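Local coordinates for protein XPF endonuclease (Aeropyrum pernix, PDB 2BGW) that probably cleaves single-stranded DNA as a magnesium-dependent, structure-specific endonuclease of the XPF family, which acts in nucleotide excision repair, at residues 60-63 with 67-70; 158-163 with 183-188. One frame throughout, in Å; residues are numbered along the deposited sequence.

Interaction 1: residues 60-63 with 67-70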
loop_
_atom_site.group_PDB
_atom_site.type_symbol
_atom_site.label_atom_id
_atom_site.label_comp_id
_atom_site.label_asym_id
_atom_site.label_seq_id
_atom_site.Cartn_x
_atom_site.Cartn_y
_atom_site.Cartn_z
ATOM N N ALA A 60 -12.707 -9.451 -5.719
ATOM C CA ALA A 60 -12.987 -10.879 -5.857
ATOM C C ALA A 60 -12.358 -11.424 -7.130
ATOM O O ALA A 60 -11.516 -12.331 -7.068
ATOM C CB ALA A 60 -14.466 -11.126 -5.847
ATOM N N LYS A 61 -12.734 -10.834 -8.265
ATOM C CA LYS A 61 -12.253 -11.266 -9.571
ATOM C C LYS A 61 -10.738 -11.509 -9.547
ATOM O O LYS A 61 -10.257 -12.631 -9.765
ATOM C CB LYS A 61 -12.662 -10.270 -10.650
ATOM C CG LYS A 61 -12.488 -10.801 -12.049
ATOM C CD LYS A 61 -12.611 -9.715 -13.178
ATOM C CE LYS A 61 -11.796 -10.183 -14.456
ATOM N NZ LYS A 61 -11.979 -9.399 -15.729
ATOM N N SER A 62 -9.983 -10.486 -9.197
ATOM C CA SER A 62 -8.533 -10.622 -9.204
ATOM C C SER A 62 -7.984 -11.600 -8.155
ATOM O O SER A 62 -6.889 -12.114 -8.339
ATOM C CB SER A 62 -7.885 -9.267 -9.028
ATOM O OG SER A 62 -7.833 -9.001 -7.645
ATOM N N LEU A 63 -8.709 -11.852 -7.062
ATOM C CA LEU A 63 -8.269 -12.896 -6.137
ATOM C C LEU A 63 -8.177 -14.194 -6.910
ATOM O O LEU A 63 -7.194 -14.907 -6.799
ATOM C CB LEU A 63 -9.196 -13.072 -4.932
ATOM C CG LEU A 63 -8.971 -14.265 -3.964
ATOM C CD1 LEU A 63 -7.525 -14.428 -3.479
ATOM C CD2 LEU A 63 -9.929 -14.266 -2.754
ATOM N N ARG A 67 -4.146 -12.307 -10.210
ATOM C CA ARG A 67 -3.787 -10.895 -10.264
ATOM C C ARG A 67 -3.612 -10.228 -8.880
ATOM O O ARG A 67 -2.629 -9.515 -8.666
ATOM C CB ARG A 67 -4.839 -10.135 -11.037
ATOM C CG ARG A 67 -4.661 -10.093 -12.511
ATOM C CD ARG A 67 -5.498 -8.920 -12.995
ATOM N NE ARG A 67 -5.449 -8.739 -14.445
ATOM C CZ ARG A 67 -6.453 -8.229 -15.179
ATOM N NH1 ARG A 67 -7.604 -7.854 -14.599
ATOM N NH2 ARG A 67 -6.318 -8.104 -16.507
ATOM N N LEU A 68 -4.543 -10.457 -7.947
ATOM C CA LEU A 68 -4.547 -9.755 -6.656
ATOM C C LEU A 68 -3.256 -9.797 -5.855
ATOM O O LEU A 68 -2.764 -8.758 -5.427
ATOM C CB LEU A 68 -5.682 -10.230 -5.766
ATOM C CG LEU A 68 -5.795 -9.470 -4.437
ATOM C CD1 LEU A 68 -6.209 -7.993 -4.644
ATOM C CD2 LEU A 68 -6.728 -10.181 -3.477
ATOM N N PHE A 69 -2.714 -10.976 -5.620
ATOM C CA PHE A 69 -1.543 -11.044 -4.778
ATOM C C PHE A 69 -0.236 -10.647 -5.479
ATOM O O PHE A 69 0.780 -10.378 -4.811
ATOM C CB PHE A 69 -1.442 -12.418 -4.158
ATOM C CG PHE A 69 -2.355 -12.606 -3.012
ATOM C CD1 PHE A 69 -3.733 -12.599 -3.196
ATOM C CD2 PHE A 69 -1.849 -12.774 -1.732
ATOM C CE1 PHE A 69 -4.598 -12.769 -2.098
ATOM C CE2 PHE A 69 -2.698 -12.944 -0.632
ATOM C CZ PHE A 69 -4.071 -12.951 -0.816
ATOM N N GLU A 70 -0.243 -10.622 -6.814
ATOM C CA GLU A 70 0.934 -10.176 -7.522
ATOM C C GLU A 70 0.971 -8.687 -7.327
ATOM O O GLU A 70 1.955 -8.147 -6.819
ATOM C CB GLU A 70 0.914 -10.571 -9.000
ATOM C CG GLU A 70 1.546 -11.973 -9.261
#
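At the bend between helices 56-65 and 67-78 of the ERCC4 nuclease domain, a member of the PD-(D/E)XK fold, the end of one helix is tied to the first turn of the next through Ser-62 and Leu-68. Leu-68 N donates to Ser-62 O at 2.9 Å, nearly straight at the hydrogen (167°) but from above the carbonyl plane, 59° out of it. Arg-67 N is also close to this oxygen, yet its angle is too poor for a bond; the side chain of Arg-67 meets Ser-62 through CB, 3.8 Å from Ser-62 CB. The hydroxyl of Ser-62 sits between its own backbone N and carbonyl carbon (chi1 84°), where OG faces the CB, CG and CD1 of Leu-68 and makes weak hydrogen bonds back to Asp-58 O and Phe-59 O. Leu-68 is buried, its side chain about 7 Å from that of Glu-52, a magnesium ligand, so the bend lies near the metal site. On the side of helix 99-112, Leu-63 and Phe-69 run side by side, Leu-63 packing on Leu-102 and Ala-105, Phe-69 on Leu-109. Leu-63 CB also lies 4.1 Å from Leu-68 CD2, while Leu-63 CD1 approaches the Phe-69 ring obliquely, 3.6 Å from CE1.

Interaction 2: residues 158-163 with 183-188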
loop_
_atom_site.group_PDB
_atom_site.type_symbol
_atom_site.label_atom_id
_atom_site.label_comp_id
_atom_site.label_asym_id
_atom_site.label_seq_id
_atom_site.Cartn_x
_atom_site.Cartn_y
_atom_site.Cartn_z
ATOM N N GLU A 158 8.364 9.325 -8.135
ATOM C CA GLU A 158 7.916 7.976 -7.836
ATOM C C GLU A 158 8.594 6.964 -8.745
ATOM O O GLU A 158 9.075 5.925 -8.298
ATOM C CB GLU A 158 6.385 7.868 -7.903
ATOM C CG GLU A 158 5.670 8.590 -6.737
ATOM C CD GLU A 158 6.301 8.330 -5.354
ATOM O OE1 GLU A 158 6.355 7.146 -4.922
ATOM O OE2 GLU A 158 6.744 9.313 -4.698
ATOM N N TRP A 159 8.643 7.300 -10.028
ATOM C CA TRP A 159 9.337 6.504 -11.012
ATOM C C TRP A 159 10.824 6.513 -10.755
ATOM O O TRP A 159 11.480 5.498 -10.921
ATOM C CB TRP A 159 9.115 7.103 -12.355
ATOM C CG TRP A 159 7.817 6.821 -12.947
ATOM C CD1 TRP A 159 6.775 7.668 -13.045
ATOM C CD2 TRP A 159 7.423 5.623 -13.597
ATOM N NE1 TRP A 159 5.730 7.079 -13.707
ATOM C CE2 TRP A 159 6.109 5.821 -14.074
ATOM C CE3 TRP A 159 8.049 4.393 -13.821
ATOM C CZ2 TRP A 159 5.405 4.844 -14.767
ATOM C CZ3 TRP A 159 7.354 3.419 -14.503
ATOM C CH2 TRP A 159 6.036 3.648 -14.968
ATOM N N GLN A 160 11.380 7.645 -10.350
ATOM C CA GLN A 160 12.804 7.633 -10.016
ATOM C C GLN A 160 13.078 6.600 -8.938
ATOM O O GLN A 160 14.097 5.899 -8.967
ATOM C CB GLN A 160 13.292 9.011 -9.581
ATOM C CG GLN A 160 13.197 10.044 -10.681
ATOM C CD GLN A 160 13.346 11.450 -10.170
ATOM O OE1 GLN A 160 13.244 11.718 -8.963
ATOM N NE2 GLN A 160 13.601 12.374 -11.088
ATOM N N LEU A 161 12.135 6.487 -8.008
ATOM C CA LEU A 161 12.238 5.527 -6.913
ATOM C C LEU A 161 11.921 4.092 -7.322
ATOM O O LEU A 161 12.484 3.149 -6.793
ATOM C CB LEU A 161 11.343 5.976 -5.773
ATOM C CG LEU A 161 11.883 7.218 -5.082
ATOM C CD1 LEU A 161 10.794 7.904 -4.366
ATOM C CD2 LEU A 161 12.990 6.817 -4.134
ATOM N N TYR A 162 11.024 3.939 -8.276
ATOM C CA TYR A 162 10.642 2.623 -8.776
ATOM C C TYR A 162 11.813 2.019 -9.543
ATOM O O TYR A 162 12.096 0.816 -9.458
ATOM C CB TYR A 162 9.393 2.756 -9.667
ATOM C CG TYR A 162 8.909 1.490 -10.330
ATOM C CD1 TYR A 162 8.755 0.319 -9.605
ATOM C CD2 TYR A 162 8.590 1.474 -11.684
ATOM C CE1 TYR A 162 8.319 -0.851 -10.219
ATOM C CE2 TYR A 162 8.141 0.321 -12.307
ATOM C CZ TYR A 162 8.016 -0.840 -11.572
ATOM O OH TYR A 162 7.569 -1.996 -12.165
ATOM N N ILE A 163 12.506 2.879 -10.274
ATOM C CA ILE A 163 13.659 2.475 -11.054
ATOM C C ILE A 163 14.798 2.084 -10.118
ATOM O O ILE A 163 15.297 0.968 -10.201
ATOM C CB ILE A 163 13.970 3.521 -12.135
ATOM C CG1 ILE A 163 12.819 3.464 -13.135
ATOM C CG2 ILE A 163 15.295 3.238 -12.820
ATOM C CD1 ILE A 163 12.658 4.612 -14.015
ATOM N N GLY A 183 21.060 13.532 -5.998
ATOM C CA GLY A 183 20.128 14.485 -6.550
ATOM C C GLY A 183 19.504 14.078 -7.862
ATOM O O GLY A 183 18.617 14.761 -8.342
ATOM N N SER A 184 19.943 12.979 -8.459
ATOM C CA SER A 184 19.537 12.654 -9.827
ATOM C C SER A 184 19.798 11.189 -10.060
ATOM O O SER A 184 20.696 10.639 -9.429
ATOM C CB SER A 184 20.380 13.466 -10.807
ATOM O OG SER A 184 19.800 13.448 -12.088
ATOM N N LEU A 185 19.044 10.542 -10.947
ATOM C CA LEU A 185 19.323 9.135 -11.263
ATOM C C LEU A 185 20.626 9.040 -12.028
ATOM O O LEU A 185 21.483 8.177 -11.776
ATOM C CB LEU A 185 18.206 8.495 -12.093
ATOM C CG LEU A 185 16.895 8.159 -11.395
ATOM C CD1 LEU A 185 16.277 6.938 -12.029
ATOM C CD2 LEU A 185 17.098 7.956 -9.894
ATOM N N GLU A 186 20.772 9.962 -12.963
ATOM C CA GLU A 186 21.861 9.902 -13.907
ATOM C C GLU A 186 23.215 10.221 -13.281
ATOM O O GLU A 186 24.212 9.569 -13.610
ATOM C CB GLU A 186 21.566 10.814 -15.060
ATOM C CG GLU A 186 22.519 10.673 -16.149
ATOM C CD GLU A 186 22.853 12.018 -16.652
ATOM O OE1 GLU A 186 23.098 12.891 -15.787
ATOM O OE2 GLU A 186 22.829 12.210 -17.888
ATOM N N ARG A 187 23.248 11.192 -12.372
ATOM C CA ARG A 187 24.415 11.362 -11.521
ATOM C C ARG A 187 24.707 10.060 -10.756
ATOM O O ARG A 187 25.864 9.650 -10.655
ATOM C CB ARG A 187 24.262 12.569 -10.575
ATOM N N PHE A 188 23.668 9.388 -10.265
ATOM C CA PHE A 188 23.861 8.151 -9.498
ATOM C C PHE A 188 24.385 7.016 -10.357
ATOM O O PHE A 188 25.253 6.251 -9.920
ATOM C CB PHE A 188 22.571 7.674 -8.814
ATOM C CG PHE A 188 22.679 6.276 -8.251
ATOM C CD1 PHE A 188 23.463 6.026 -7.119
ATOM C CD2 PHE A 188 22.038 5.213 -8.873
ATOM C CE1 PHE A 188 23.601 4.758 -6.608
ATOM C CE2 PHE A 188 22.168 3.930 -8.362
ATOM C CZ PHE A 188 22.962 3.704 -7.223
#
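Apolar contacts carry this meeting of helix 155-165 with the short helix 185-188, and Leu-185 supplies all of them from its side. Its isobutyl end reaches across to the ridge formed by Gln-160 and Ile-163, one turn apart. CD1 of Leu-185 touches CG2 of Ile-163 at 3.9 Å, the two side chains crossing at about a right angle. With chi1 at -68°, Ile-163 holds this methyl branch anti to its backbone N. The other methyl, Leu-185 CD2, lies 4.0 Å from Gln-160 CB and 3.8 Å from the backbone Gln-160 O, and so meets the aliphatic root of the side chain rather than its amide. Leu-179 of helix 172-182 also packs on both Gln-160 and Leu-185.

The polar bonds reach outward to the second subunit. Gln-160 NE2 makes weak hydrogen bonds to its Ile-213 O and Thr-216 O. Ser-184, the N-cap of helix 185-188, follows Gly-183, the first residue to leave the helical conformation after helix 172-182, with positive phi (72°); Ser-184 OG bonds weakly to Leu-214 O of the second subunit. Three helices thus share a small apolar core beside the subunit interface, consistent with the compact helical bundle of a helix-hairpin-helix domain.

From the N terminus, the chain first builds most of the central sheet, including the strand 49-55 that carries metal ligands, and then enters helix 56-65. Interaction 1 closes a very short loop there, spanning the bend into helix 67-78. The chain goes on through strands 81-87 and 116-120 and helices 99-112 and 123-137 before reaching helix 155-165. Interaction 2 then closes a longer loop, which brings helix 185-188 back to helix 155-165 around helix 172-182. The loops follow in series, neither nesting nor crossing. Their centres lie 30 Å apart: one joins helices of the nuclease domain, the other those of the helix-hairpin-helix domain.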